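Local coordinates for protein porphyranase B (Zobellia galactanivorans, PDB 3JUU) that cleaves the sulfated algal polysaccharide porphyran at the linkages between beta-D-galactopyranose and alpha-L-galactopyranose-6-sulfate, as a family 16 glycoside hydrolase, at residues R140-I146 with S169-N175; Y182-K188 with V226-D231; G104-G108 with F232-M236. All blocks are in the same frame, centred on the assembly; numbering follows the deposited sequence.

Contact 1 pairs two neighbouring strands of the jelly roll and carries Glu143, the probable catalytic nucleophile. Contact 2 lies about 7 Å from it, centre to centre, and continues the same sheet: strand 185-192 follows strand 166-174. Ser173 OG lies 2.6 Å from Glu183 O, and His172 ND1 lies 2.8 Å from Ser186 OG. Contact 3 is about 12 Å from contact 1 between centres. A salt bridge from Arg140 NH2 to Asp233 OD1, 3.0 Å, joins the two, and Phe232 CZ comes within 3.5 Å of Glu143 O. Segments 226-231 and 232-236 are consecutive: one loop runs from contact 2 to contact 3, and its Phe232 and Met236 pack on Thr142 and Leu144.

Contact 1: R140-I146 with S169-N175; sequences RTTELDI and SNTHSRN. With SO4 (sulfate ion), chain G.
Strands 141-145 and 169-174 run antiparallel, at 178° and 4.6 Å between axes. Three hydrogen-bonded pairs, each closed in both directions, alternate with the non-hydrogen-bonded pairs Thr142-Ser173 and Leu144-Thr171. Thr141 N to Arg174 O is 2.9 Å and Arg174 N to Thr141 O 3.2 Å. Glu143 N to His172 O is 3.1 Å and His172 N to Glu143 O 2.8 Å. Asp145 N to Asn170 O and Asn170 N to Asp145 O are both 2.9 Å. Ser169 OG donates to Ile146 O at 2.8 Å.

Thr141, Glu143, Asp145, His172 and Arg174 share one face. Glu143, extended (t, t), takes a salt bridge on OE1 from Arg174 NH2 at 2.8 Å and a bond from NH1 at 2.9 Å; OE2 binds a glycerol. Arg174 NE donates to sulfate O3 at 2.8 Å and NH2 to O2 at 2.9 Å. Asn175 ND2 donates to Thr141 OG1 at 2.8 Å and to sulfate O3 at 3.1 Å. His172 ND1 is satisfied by Ser186. A water joins Arg140 NH1 (3.1 Å), Thr141 O (2.9 Å) and Ser173 OG (2.8 Å). Arg140 NH1 also donates to Asp231 O, and Ser173 OG bonds to Glu183 O. Glu143, the probable nucleophile, and Glu148, the probable proton donor, lie on one strand with Asp145 between them: the Glu-x-Asp-x-x-Glu pattern characteristic of GH16 active sites.

Contact 2: Y182-K188 with V226-D231; sequences YEKGSSK and VTPPAD
Val226 ends strand 221-226 with its side chain directed at the segment 182-188. Its CG1 lies 3.6 Å from Ser187 CB, and its CG2 4.0 Å from Lys188 O. Thr227 meets the other segment through its backbone. A water bonds to Thr227 O at 2.8 Å and to Ser187 OG at 2.9 Å, and so bridges the two. Pro228 turns away, onto Ile214 of strand 213-218. Its extended backbone (psi 162°) brings Pro229 round to face the other segment.

Pro229 is the largest contributor to the contact, its ring resting on the backbone of Gly185 and Ser186. Pro229 CG lies 3.3 Å from Gly185 O and 3.9 Å from Ser186 N. Gly185 has phi/psi 155/-167. A CB there would jam against the carbonyl of Lys184, so the backbone itself calls for glycine. The fold here is a beta-sandwich jelly roll. The loop leaving strand 221-226 packs against the start of strand 185-192, and Pro229 also touches Thr171 on the adjoining strand 166-174. A second water links Pro229 O (3.1 Å) to Glu183 N (2.7 Å).

Ala230 points its CB at the other segment, 3.7 Å from Glu183 O and, in an apolar side-chain contact, 4.1 Å from Tyr182 CD1. Asp231 then meets the edge of the Tyr182 ring, with OD2 4.0 Å from CE1. The m rotamer of Tyr182 brings its ring to both residues. A third water accepts from Tyr182 OH (2.8 Å) and donates to Asp231 OD2 (2.8 Å). The same ring makes a cation-pi contact with Arg140, whose NH1 donates to Asp231 O.

Contact 3: G104-G108 with F232-M236; sequences GMTYG and FDIEM
This is a loop-to-loop contact held by a single antiparallel bridge. Segment 104-108 links strands 90-101 and 108-115; segment 232-236 leads into strand 237-242. Met105 and Met236 form a hydrogen-bonded pair, CA-CA 5.6 Å. Met105 N donates to Met236 O at 3.0 Å, and Met236 N to Met105 O at 2.8 Å. Gly104 CA lies 3.1 Å from Met236 O, where a CB would clash. In the jelly roll, strands 90-101 and 237-242 are antiparallel neighbours, and this bridge lies just beyond their paired ends.

Water-mediated bonds flank it. One water joins Gly104 N (3.0 Å) to Glu235 OE2 (2.9 Å), reached by an extended Glu235 (t, t). Another joins Thr106 OG1 (2.8 Å) to Asp233 O (3.0 Å). Thr106 OG1 also packs 3.3 Å from Glu235 CA. The m rotamer of Tyr107 brings the end of its ring to Phe232 and Asp233. Tyr107 CE1 is 3.4 Å from Phe232 O and its OH 3.3 Å from Asp233 CB. The Asp233 carboxylate pairs with Arg140, and Phe232 packs on Thr142 and Leu144.

Contact 1: R140-I146 with S169-N175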
# COMPACT_ATOMS: atom_id res chain seq x y z
N ARG A 140 20.01 2.59 0.89
CA ARG A 140 19.11 3.41 1.74
C ARG A 140 17.68 3.04 1.30
O ARG A 140 17.47 2.51 0.23
CB ARG A 140 19.32 4.92 1.48
CG ARG A 140 19.01 5.31 0.03
CD ARG A 140 19.59 6.72 -0.26
NE ARG A 140 19.47 7.08 -1.67
CZ ARG A 140 18.42 7.70 -2.26
NH1 ARG A 140 17.36 8.07 -1.59
NH2 ARG A 140 18.46 7.92 -3.57
N THR A 141 16.72 3.29 2.20
CA THR A 141 15.31 2.97 1.96
C THR A 141 14.58 4.19 1.47
O THR A 141 14.74 5.29 2.04
CB THR A 141 14.68 2.52 3.27
OG1 THR A 141 15.36 1.32 3.65
CG2 THR A 141 13.17 2.18 3.05
N THR A 142 13.70 3.99 0.50
CA THR A 142 12.79 5.01 0.05
C THR A 142 11.45 4.25 0.06
O THR A 142 11.31 3.19 -0.48
CB THR A 142 13.09 5.52 -1.41
OG1 THR A 142 13.06 4.42 -2.35
CG2 THR A 142 14.41 6.19 -1.51
N GLU A 143 10.46 4.82 0.75
CA GLU A 143 9.12 4.22 0.81
C GLU A 143 8.13 5.29 0.43
O GLU A 143 8.18 6.38 0.98
CB GLU A 143 8.86 3.74 2.28
CG GLU A 143 7.41 3.16 2.45
CD GLU A 143 7.18 2.75 3.92
OE1 GLU A 143 8.14 2.69 4.73
OE2 GLU A 143 5.99 2.52 4.26
N LEU A 144 7.22 4.94 -0.49
CA LEU A 144 6.19 5.86 -0.99
C LEU A 144 4.80 5.21 -0.66
O LEU A 144 4.36 4.28 -1.29
CB LEU A 144 6.40 6.06 -2.53
CG LEU A 144 5.73 7.29 -3.20
CD1 LEU A 144 5.98 7.28 -4.70
CD2 LEU A 144 4.20 7.36 -2.89
N ASP A 145 4.16 5.72 0.39
CA ASP A 145 2.82 5.23 0.82
C ASP A 145 1.69 5.98 0.13
O ASP A 145 1.55 7.20 0.27
CB ASP A 145 2.73 5.39 2.35
CG ASP A 145 3.87 4.67 3.04
OD1 ASP A 145 3.98 3.42 2.86
OD2 ASP A 145 4.69 5.34 3.69
N ILE A 146 0.88 5.24 -0.61
CA ILE A 146 -0.12 5.88 -1.42
C ILE A 146 -1.37 5.98 -0.58
O ILE A 146 -2.00 7.07 -0.46
CB ILE A 146 -0.33 5.11 -2.75
CG1 ILE A 146 0.96 4.99 -3.46
CG2 ILE A 146 -1.50 5.77 -3.61
CD1 ILE A 146 1.00 3.93 -4.45
N SER A 169 -1.20 9.61 3.00
CA SER A 169 -0.09 9.29 2.08
C SER A 169 1.19 9.74 2.72
O SER A 169 1.17 10.56 3.72
CB SER A 169 -0.25 10.04 0.76
OG SER A 169 -1.54 9.72 0.16
N ASN A 170 2.30 9.16 2.30
CA ASN A 170 3.57 9.47 2.98
C ASN A 170 4.76 9.19 2.11
O ASN A 170 4.67 8.50 1.07
CB ASN A 170 3.66 8.70 4.33
CG ASN A 170 4.39 9.51 5.44
OD1 ASN A 170 5.31 10.27 5.14
ND2 ASN A 170 4.01 9.29 6.69
N THR A 171 5.91 9.78 2.48
CA THR A 171 7.18 9.47 1.73
C THR A 171 8.24 9.39 2.83
O THR A 171 8.28 10.24 3.70
CB THR A 171 7.56 10.56 0.65
OG1 THR A 171 7.62 11.84 1.30
CG2 THR A 171 6.46 10.65 -0.58
N HIS A 172 9.05 8.35 2.84
CA HIS A 172 10.01 8.16 3.89
C HIS A 172 11.39 7.95 3.30
O HIS A 172 11.52 7.23 2.32
CB HIS A 172 9.73 6.87 4.70
CG HIS A 172 8.40 6.87 5.36
ND1 HIS A 172 8.14 7.63 6.49
CD2 HIS A 172 7.23 6.26 5.04
CE1 HIS A 172 6.90 7.41 6.89
NE2 HIS A 172 6.32 6.59 6.03
N SER A 173 12.39 8.49 4.00
CA SER A 173 13.79 8.19 3.69
C SER A 173 14.39 7.69 5.02
O SER A 173 14.30 8.38 6.06
CB SER A 173 14.50 9.47 3.22
OG SER A 173 15.92 9.24 3.30
N ARG A 174 15.01 6.52 5.01
CA ARG A 174 15.64 5.99 6.23
C ARG A 174 16.73 4.97 5.93
O ARG A 174 16.97 4.69 4.72
CB ARG A 174 14.63 5.36 7.18
CG ARG A 174 13.79 4.18 6.50
CD ARG A 174 12.88 3.47 7.54
NE ARG A 174 12.16 2.39 6.87
CZ ARG A 174 11.07 2.58 6.14
NH1 ARG A 174 10.49 3.80 6.02
NH2 ARG A 174 10.54 1.54 5.55
N ASN A 175 17.34 4.37 6.99
CA ASN A 175 18.39 3.34 6.73
C ASN A 175 19.53 3.84 5.84
O ASN A 175 20.09 3.13 4.95
CB ASN A 175 17.81 2.04 6.16
CG ASN A 175 16.76 1.44 7.03
OD1 ASN A 175 16.86 1.50 8.25
ND2 ASN A 175 15.69 0.90 6.41
S SO4 G . 12.56 -1.37 6.76
O1 SO4 G . 11.71 -2.14 7.59
O2 SO4 G . 11.95 -1.04 5.48
O3 SO4 G . 13.02 -0.22 7.56
O4 SO4 G . 13.57 -2.28 6.26
O HOH W 1 16.51 7.40 1.27

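Contact 2: Y182-K188 with V226-D231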
# COMPACT_ATOMS: atom_id res chain seq x y z
N TYR A 182 22.33 11.84 1.94
CA TYR A 182 20.85 11.87 1.83
C TYR A 182 20.33 12.16 3.22
O TYR A 182 20.92 11.76 4.21
CB TYR A 182 20.35 10.51 1.34
CG TYR A 182 20.75 10.26 -0.07
CD1 TYR A 182 20.08 10.87 -1.11
CD2 TYR A 182 21.90 9.49 -0.36
CE1 TYR A 182 20.48 10.67 -2.43
CE2 TYR A 182 22.30 9.27 -1.68
CZ TYR A 182 21.58 9.88 -2.69
OH TYR A 182 21.97 9.72 -3.98
N GLU A 183 19.23 12.89 3.30
CA GLU A 183 18.57 13.12 4.60
C GLU A 183 17.55 12.04 4.93
O GLU A 183 16.89 11.50 4.03
CB GLU A 183 17.77 14.43 4.53
CG GLU A 183 18.53 15.59 3.93
CD GLU A 183 19.40 16.33 4.95
OE1 GLU A 183 19.89 17.43 4.58
OE2 GLU A 183 19.60 15.85 6.09
N LYS A 184 17.37 11.80 6.23
CA LYS A 184 16.34 10.91 6.76
C LYS A 184 15.08 11.72 7.03
O LYS A 184 15.20 12.87 7.42
CB LYS A 184 16.87 10.37 8.10
CG LYS A 184 15.89 9.46 8.87
CD LYS A 184 16.45 9.11 10.29
CE LYS A 184 17.99 8.95 10.27
NZ LYS A 184 18.64 9.09 11.66
N GLY A 185 13.87 11.15 6.89
CA GLY A 185 12.70 11.90 7.40
C GLY A 185 11.48 11.45 6.63
O GLY A 185 11.54 10.45 5.93
N SER A 186 10.37 12.19 6.77
CA SER A 186 9.08 11.80 6.22
C SER A 186 8.39 13.05 5.69
O SER A 186 8.40 14.11 6.37
CB SER A 186 8.17 11.26 7.36
OG SER A 186 8.79 10.03 7.73
N SER A 187 7.67 12.92 4.58
CA SER A 187 6.81 14.03 4.15
C SER A 187 5.46 13.49 3.82
O SER A 187 5.35 12.76 2.86
CB SER A 187 7.35 14.75 2.94
OG SER A 187 8.51 15.51 3.28
N LYS A 188 4.46 13.91 4.57
CA LYS A 188 3.12 13.30 4.54
C LYS A 188 2.18 14.10 3.69
O LYS A 188 2.42 15.30 3.41
CB LYS A 188 2.49 13.30 5.96
CG LYS A 188 3.27 12.71 7.05
CD LYS A 188 2.53 12.81 8.44
CE LYS A 188 2.97 14.10 9.23
NZ LYS A 188 1.87 14.67 10.13
N VAL A 226 4.04 16.39 -3.25
CA VAL A 226 4.96 16.30 -2.13
C VAL A 226 6.40 16.20 -2.64
O VAL A 226 6.67 15.46 -3.58
CB VAL A 226 4.55 15.05 -1.27
CG1 VAL A 226 5.60 14.81 -0.24
CG2 VAL A 226 3.22 15.36 -0.52
N THR A 227 7.36 16.92 -2.03
CA THR A 227 8.73 16.69 -2.33
C THR A 227 9.18 15.67 -1.31
O THR A 227 9.12 15.91 -0.13
CB THR A 227 9.54 18.01 -2.11
OG1 THR A 227 9.06 18.96 -3.09
CG2 THR A 227 11.02 17.77 -2.32
N PRO A 228 9.68 14.53 -1.78
CA PRO A 228 10.10 13.55 -0.78
C PRO A 228 11.33 13.99 -0.02
O PRO A 228 12.11 14.87 -0.51
CB PRO A 228 10.33 12.27 -1.66
CG PRO A 228 10.82 12.76 -2.97
CD PRO A 228 9.96 14.09 -3.17
N PRO A 229 11.58 13.37 1.15
CA PRO A 229 12.73 13.78 2.02
C PRO A 229 14.11 13.49 1.42
O PRO A 229 15.07 14.16 1.82
CB PRO A 229 12.48 13.03 3.34
CG PRO A 229 11.43 12.04 3.03
CD PRO A 229 10.80 12.26 1.72
N ALA A 230 14.18 12.61 0.42
CA ALA A 230 15.46 12.32 -0.29
C ALA A 230 15.07 11.97 -1.70
O ALA A 230 13.89 11.66 -1.99
CB ALA A 230 16.23 11.14 0.40
N ASP A 231 16.03 12.00 -2.63
CA ASP A 231 15.69 11.59 -4.01
C ASP A 231 15.05 10.17 -4.10
O ASP A 231 15.61 9.16 -3.63
CB ASP A 231 16.95 11.49 -4.83
CG ASP A 231 17.60 12.85 -5.12
OD1 ASP A 231 16.88 13.87 -5.07
OD2 ASP A 231 18.84 12.81 -5.41
O HOH W 2 20.18 10.44 -6.02
O HOH W 3 18.06 14.06 1.19
O HOH W 4 9.64 17.77 1.86

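Contact 3: G104-G108 with F232-M236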
# COMPACT_ATOMS: atom_id res chain seq x y z
N GLY A 104 9.79 -4.58 -10.46
CA GLY A 104 9.81 -3.17 -9.98
C GLY A 104 9.93 -2.20 -11.16
O GLY A 104 10.11 -2.63 -12.35
N MET A 105 9.83 -0.92 -10.84
CA MET A 105 10.01 0.13 -11.84
C MET A 105 10.54 1.40 -11.11
O MET A 105 10.43 1.57 -9.89
CB MET A 105 8.66 0.35 -12.61
CG MET A 105 8.57 1.48 -13.76
SD MET A 105 9.97 1.20 -14.92
CE MET A 105 9.45 -0.42 -15.67
N THR A 106 11.13 2.31 -11.89
CA THR A 106 11.46 3.67 -11.40
C THR A 106 10.58 4.66 -12.15
O THR A 106 10.58 4.68 -13.39
CB THR A 106 12.96 3.98 -11.59
OG1 THR A 106 13.74 2.84 -11.16
CG2 THR A 106 13.38 5.21 -10.72
N TYR A 107 9.84 5.49 -11.39
CA TYR A 107 8.86 6.48 -11.90
C TYR A 107 7.63 5.84 -12.49
O TYR A 107 7.61 4.63 -12.73
CB TYR A 107 9.48 7.51 -12.92
CG TYR A 107 10.81 8.02 -12.44
CD1 TYR A 107 10.96 8.60 -11.18
CD2 TYR A 107 11.96 7.78 -13.20
CE1 TYR A 107 12.24 9.00 -10.71
CE2 TYR A 107 13.23 8.19 -12.74
CZ TYR A 107 13.32 8.83 -11.50
OH TYR A 107 14.56 9.19 -11.02
N GLY A 108 6.61 6.65 -12.71
CA GLY A 108 5.42 6.21 -13.36
C GLY A 108 4.15 6.54 -12.56
O GLY A 108 4.22 7.30 -11.59
N PHE A 232 13.90 10.08 -4.74
CA PHE A 232 13.27 8.77 -5.03
C PHE A 232 13.66 8.37 -6.46
O PHE A 232 12.82 8.43 -7.36
CB PHE A 232 11.75 8.90 -4.84
CG PHE A 232 11.29 8.77 -3.37
CD1 PHE A 232 12.18 8.96 -2.30
CD2 PHE A 232 9.96 8.43 -3.09
CE1 PHE A 232 11.77 8.87 -0.93
CE2 PHE A 232 9.55 8.31 -1.69
CZ PHE A 232 10.48 8.47 -0.61
N ASP A 233 14.94 7.97 -6.67
CA ASP A 233 15.36 7.61 -8.01
C ASP A 233 15.80 6.15 -8.04
O ASP A 233 16.64 5.77 -8.90
CB ASP A 233 16.48 8.54 -8.47
CG ASP A 233 17.63 8.59 -7.47
OD1 ASP A 233 17.58 7.93 -6.42
OD2 ASP A 233 18.56 9.41 -7.70
N ILE A 234 15.29 5.35 -7.06
CA ILE A 234 15.69 3.90 -6.93
C ILE A 234 14.45 3.08 -7.32
O ILE A 234 13.33 3.45 -6.94
CB ILE A 234 16.20 3.48 -5.47
CG1 ILE A 234 17.35 4.41 -4.98
CG2 ILE A 234 16.72 2.01 -5.51
CD1 ILE A 234 17.55 4.45 -3.53
N GLU A 235 14.66 1.98 -8.03
CA GLU A 235 13.56 1.06 -8.42
C GLU A 235 12.72 0.67 -7.21
O GLU A 235 13.27 0.37 -6.12
CB GLU A 235 14.18 -0.26 -9.03
CG GLU A 235 13.11 -1.14 -9.66
CD GLU A 235 13.74 -2.43 -10.24
OE1 GLU A 235 14.95 -2.62 -10.04
OE2 GLU A 235 13.03 -3.27 -10.75
N MET A 236 11.40 0.70 -7.36
CA MET A 236 10.53 0.34 -6.24
C MET A 236 9.52 -0.73 -6.67
O MET A 236 9.30 -0.94 -7.85
CB MET A 236 9.80 1.56 -5.66
CG MET A 236 10.79 2.40 -4.83
SD MET A 236 9.97 3.52 -3.64
CE MET A 236 9.54 4.91 -4.63
O HOH W 5 12.17 -5.83 -11.71
O HOH W 6 16.42 3.49 -10.89